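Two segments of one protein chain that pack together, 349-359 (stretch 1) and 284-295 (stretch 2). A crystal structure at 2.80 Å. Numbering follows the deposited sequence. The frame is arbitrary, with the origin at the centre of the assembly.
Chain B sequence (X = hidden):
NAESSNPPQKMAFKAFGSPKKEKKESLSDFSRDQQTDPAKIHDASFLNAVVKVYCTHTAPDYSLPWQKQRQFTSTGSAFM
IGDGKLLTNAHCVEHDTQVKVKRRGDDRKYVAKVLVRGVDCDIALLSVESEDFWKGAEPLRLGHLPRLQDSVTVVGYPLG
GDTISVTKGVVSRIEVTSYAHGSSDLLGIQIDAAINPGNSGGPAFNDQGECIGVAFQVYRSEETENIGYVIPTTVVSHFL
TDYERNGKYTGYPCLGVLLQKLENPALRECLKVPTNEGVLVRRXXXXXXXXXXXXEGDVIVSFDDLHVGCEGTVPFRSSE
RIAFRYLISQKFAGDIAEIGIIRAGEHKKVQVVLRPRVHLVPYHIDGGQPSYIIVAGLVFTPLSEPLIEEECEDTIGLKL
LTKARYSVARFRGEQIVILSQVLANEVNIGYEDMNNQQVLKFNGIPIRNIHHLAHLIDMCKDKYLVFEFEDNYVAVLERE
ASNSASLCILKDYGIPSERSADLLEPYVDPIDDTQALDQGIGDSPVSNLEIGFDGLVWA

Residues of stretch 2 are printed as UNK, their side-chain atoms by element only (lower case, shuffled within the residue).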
# COMPACT_ATOMS: atom_id res chain seq x y z
N LYS B 349 -25.44 52.73 -6.88
CA LYS B 349 -25.52 52.18 -5.53
C LYS B 349 -26.76 51.29 -5.39
O LYS B 349 -27.82 51.62 -5.93
CB LYS B 349 -25.57 53.31 -4.51
CG LYS B 349 -25.02 52.96 -3.14
CD LYS B 349 -24.73 54.23 -2.36
CE LYS B 349 -23.81 53.98 -1.17
NZ LYS B 349 -23.60 55.23 -0.36
N VAL B 350 -26.63 50.17 -4.69
CA VAL B 350 -27.78 49.31 -4.40
C VAL B 350 -27.75 48.77 -2.96
O VAL B 350 -26.71 48.77 -2.32
CB VAL B 350 -27.90 48.12 -5.38
CG1 VAL B 350 -27.56 48.55 -6.79
CG2 VAL B 350 -27.01 46.98 -4.94
N GLN B 351 -28.91 48.32 -2.47
CA GLN B 351 -28.99 47.66 -1.18
C GLN B 351 -29.31 46.18 -1.36
O GLN B 351 -30.07 45.81 -2.25
CB GLN B 351 -30.09 48.28 -0.31
CG GLN B 351 -29.96 49.76 -0.10
CD GLN B 351 -31.07 50.30 0.78
OE1 GLN B 351 -31.02 50.18 2.01
NE2 GLN B 351 -32.09 50.90 0.16
N VAL B 352 -28.71 45.33 -0.53
CA VAL B 352 -28.95 43.90 -0.60
C VAL B 352 -29.20 43.30 0.77
O VAL B 352 -28.47 43.57 1.71
CB VAL B 352 -27.77 43.15 -1.22
CG1 VAL B 352 -28.12 41.69 -1.39
CG2 VAL B 352 -27.40 43.77 -2.56
N VAL B 353 -30.25 42.49 0.88
CA VAL B 353 -30.47 41.74 2.10
C VAL B 353 -29.52 40.55 2.10
O VAL B 353 -29.37 39.88 1.08
CB VAL B 353 -31.92 41.22 2.22
CG1 VAL B 353 -32.10 40.44 3.52
CG2 VAL B 353 -32.92 42.36 2.12
N LEU B 354 -28.89 40.29 3.24
CA LEU B 354 -27.98 39.17 3.37
C LEU B 354 -28.57 38.06 4.22
O LEU B 354 -28.89 38.26 5.39
CB LEU B 354 -26.67 39.63 4.00
CG LEU B 354 -26.13 40.95 3.48
CD1 LEU B 354 -24.90 41.38 4.28
CD2 LEU B 354 -25.82 40.83 2.01
N ARG B 355 -28.73 36.88 3.65
CA ARG B 355 -29.17 35.74 4.43
C ARG B 355 -28.15 34.61 4.35
O ARG B 355 -27.33 34.58 3.43
CB ARG B 355 -30.57 35.28 4.01
CG ARG B 355 -31.65 36.31 4.28
CD ARG B 355 -32.83 35.72 5.03
NE ARG B 355 -32.85 36.12 6.44
CZ ARG B 355 -33.73 36.97 6.97
NH1 ARG B 355 -34.67 37.50 6.22
NH2 ARG B 355 -33.66 37.27 8.26
N PRO B 356 -28.18 33.70 5.33
CA PRO B 356 -27.30 32.53 5.34
C PRO B 356 -27.52 31.70 4.08
O PRO B 356 -28.61 31.69 3.54
CB PRO B 356 -27.76 31.75 6.58
CG PRO B 356 -29.02 32.38 7.02
CD PRO B 356 -28.98 33.78 6.56
N ARG B 357 -26.47 31.03 3.62
CA ARG B 357 -26.55 30.24 2.40
C ARG B 357 -27.66 29.20 2.48
O ARG B 357 -27.86 28.58 3.53
CB ARG B 357 -25.22 29.55 2.13
CG ARG B 357 -24.98 29.26 0.67
CD ARG B 357 -23.52 29.48 0.30
NE ARG B 357 -23.34 29.50 -1.14
CZ ARG B 357 -23.16 28.40 -1.87
NH1 ARG B 357 -23.13 27.21 -1.29
NH2 ARG B 357 -23.00 28.49 -3.19
N VAL B 358 -28.38 29.02 1.38
CA VAL B 358 -29.37 27.95 1.24
C VAL B 358 -28.75 26.77 0.48
O VAL B 358 -28.46 26.88 -0.72
CB VAL B 358 -30.62 28.46 0.48
CG1 VAL B 358 -31.58 27.31 0.18
CG2 VAL B 358 -31.31 29.56 1.26
N HIS B 359 -28.55 25.66 1.16
CA HIS B 359 -27.87 24.51 0.57
C HIS B 359 -28.83 23.46 0.03
O HIS B 359 -29.50 22.78 0.79
CB HIS B 359 -26.97 23.86 1.61
CG HIS B 359 -25.74 24.64 1.93
ND1 HIS B 359 -24.61 24.61 1.15
CD2 HIS B 359 -25.46 25.47 2.97
CE1 HIS B 359 -23.68 25.39 1.68
NE2 HIS B 359 -24.17 25.92 2.78
N UNK B 284 -25.52 34.51 -9.59
CA UNK B 284 -26.25 34.86 -8.38
C UNK B 284 -27.12 33.69 -7.95
O UNK B 284 -27.63 32.94 -8.78
c UNK B 284 -26.32 37.30 -8.93
c UNK B 284 -27.15 36.09 -8.62
c UNK B 284 -28.11 35.81 -9.76
N UNK B 285 -27.29 33.53 -6.65
CA UNK B 285 -28.22 32.53 -6.12
C UNK B 285 -29.67 33.00 -6.17
O UNK B 285 -30.03 34.04 -5.62
c UNK B 285 -26.36 30.82 -3.16
o UNK B 285 -25.14 30.89 -2.87
c UNK B 285 -26.77 31.09 -4.59
c UNK B 285 -27.84 32.15 -4.69
o UNK B 285 -27.25 30.56 -2.31
N UNK B 286 -30.53 32.22 -6.84
CA UNK B 286 -31.95 32.54 -7.00
C UNK B 286 -32.70 32.72 -5.69
O UNK B 286 -33.70 33.42 -5.69
c UNK B 286 -30.16 30.97 -7.52
c UNK B 286 -31.32 30.76 -8.45
c UNK B 286 -32.50 31.31 -7.74
N UNK B 287 -32.25 32.10 -4.60
CA UNK B 287 -32.98 32.25 -3.34
C UNK B 287 -32.52 33.43 -2.51
O UNK B 287 -33.08 33.69 -1.45
c UNK B 287 -33.31 29.73 -3.24
o UNK B 287 -31.66 30.84 -1.82
c UNK B 287 -32.94 30.98 -2.44
N UNK B 288 -31.51 34.15 -3.00
CA UNK B 288 -30.96 35.29 -2.27
C UNK B 288 -31.52 36.60 -2.83
O UNK B 288 -31.87 36.68 -4.01
c UNK B 288 -29.44 35.29 -2.32
o UNK B 288 -28.97 35.87 -3.53
N UNK B 289 -31.64 37.61 -1.97
CA UNK B 289 -32.16 38.91 -2.38
C UNK B 289 -31.34 39.53 -3.51
O UNK B 289 -31.86 40.35 -4.28
o UNK B 289 -33.76 41.35 -2.29
c UNK B 289 -32.70 41.26 -1.62
c UNK B 289 -32.22 39.88 -1.20
o UNK B 289 -32.01 42.25 -1.28
N UNK B 290 -30.09 39.12 -3.64
CA UNK B 290 -29.33 39.53 -4.80
C UNK B 290 -30.07 38.83 -5.92
O UNK B 290 -31.07 38.16 -5.66
c UNK B 290 -27.93 39.03 -4.70
N UNK B 291 -29.64 39.01 -7.15
CA UNK B 291 -30.38 38.41 -8.27
C UNK B 291 -31.74 39.05 -8.49
O UNK B 291 -32.30 38.96 -9.58
o UNK B 291 -31.82 36.72 -7.26
c UNK B 291 -30.62 36.92 -8.01
N UNK B 292 -32.27 39.73 -7.47
CA UNK B 292 -33.32 40.70 -7.69
C UNK B 292 -32.67 42.07 -7.83
O UNK B 292 -33.31 43.03 -8.25
c UNK B 292 -34.33 40.70 -6.54
c UNK B 292 -36.17 39.54 -5.32
c UNK B 292 -35.27 39.51 -6.54
n UNK B 292 -38.17 38.11 -5.85
c UNK B 292 -37.65 39.50 -5.70
N UNK B 293 -31.38 42.12 -7.53
CA UNK B 293 -30.64 43.36 -7.36
C UNK B 293 -29.40 43.40 -8.26
O UNK B 293 -29.20 44.37 -8.99
c UNK B 293 -30.21 43.57 -5.89
c UNK B 293 -31.39 43.36 -4.96
c UNK B 293 -29.64 44.96 -5.71
N UNK B 294 -28.51 42.42 -8.10
CA UNK B 294 -27.36 42.21 -8.98
C UNK B 294 -27.64 41.40 -10.27
O UNK B 294 -28.60 40.62 -10.32
c UNK B 294 -24.75 41.74 -6.17
c UNK B 294 -26.20 41.59 -8.20
c UNK B 294 -25.48 43.81 -7.32
c UNK B 294 -25.86 42.39 -6.94
N UNK B 295 -26.80 41.59 -11.29
CA UNK B 295 -26.86 40.80 -12.52
C UNK B 295 -25.46 40.36 -12.96
O UNK B 295 -24.48 41.02 -12.64
c UNK B 295 -30.19 44.27 -13.97
c UNK B 295 -27.46 41.61 -13.67
c UNK B 295 -29.05 43.37 -14.40
n UNK B 295 -30.38 45.41 -14.91
c UNK B 295 -28.68 42.41 -13.29
O HOH W 1 -30.89 36.91 0.68

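Position 284 carries three carbons, one on the alpha carbon and two branching from it. Beta-branching with no heteroatom makes it Val-284, and it lies out of reach of stretch 1.

Position 285 has three carbons in a row, the third bearing two oxygens, and its CA-to-CB bond points toward stretch 1. One oxygen lies 2.9 Å from NE of Arg-357. A carboxylate on a two-methylene arm is Glu-285, and the pair forms a salt bridge through OE2; the hydrogen bond within it is weak, its angle at the proton being only 118°.

At position 286 three carbons close a ring onto the backbone nitrogen, which defines Pro-286. It touches nothing on stretch 1 but sits at the second place of a type I turn, where its phi of -58° fits well.

Position 287 has one carbon carrying an oxygen and a carbon. The oxygen lies 3.4 Å from CG2 of Val-358, a packing contact with a methyl group. The branch could be that of valine by shape alone, but the oxygen makes it Thr-287.

Position 288 bears one carbon and then one oxygen: Ser-288. Its part is internal, for OG donates to O of Glu-285 at 3.0 Å, and its backbone N reaches that same O at 3.0 Å, closing the turn.

Position 289 shows two carbons, the second with two oxygens, one of them 2.8 Å from N of Val-353. This short carboxylate is Asp-289. Its OD2 accepts the Val-353 amide proton at 179°, an almost perfectly linear hydrogen bond.

Position 290 has a single carbon, so it is Ala-290. CB lies 4.3 Å from CG1 of Val-352, a small apolar contact in a buried place.

Position 291 repeats the pattern of one carbon and one oxygen. It is Ser-291, with a positive phi of 69°, and it does not reach stretch 1.

Position 292 is a row of four carbons ending in nitrogen, the signature of Lys-292. It is exposed and stays clear of the contact.

Position 293 has one carbon carrying two more, one of which lies 3.4 Å from CG2 of Val-350. With no heteroatom on the fork, this is Val-293, and its CG1 also stands 4.0 Å from CG2 of Val-352.

Position 294 has four carbons forked at the second, hence Leu-294. Its CA-to-CB bond points sideways, yet the chain end comes nearer, bringing CD2 within 4.2 Å of Val-350 CG2.

Position 295 again runs four carbons to a nitrogen. Lys-295 is exposed and too far away to take part.

The contact pairs apolar packing with two carboxylates. Val-350 and Val-352 meet Val-293, with Leu-294 and Ala-290 adding to the packing, while Asp-289 takes up the Val-353 amide and Glu-285 meets Arg-357. A water reinforces the middle, accepting from Asp-289 N at 2.8 Å and donating weakly to Val-353 O at 3.4 Å. The rule to read here: an irregular loop meets a strand through a valine cluster and a linear carboxylate-to-amide hydrogen bond.

Stretch 2 284-295: VEPTSDASKVLK
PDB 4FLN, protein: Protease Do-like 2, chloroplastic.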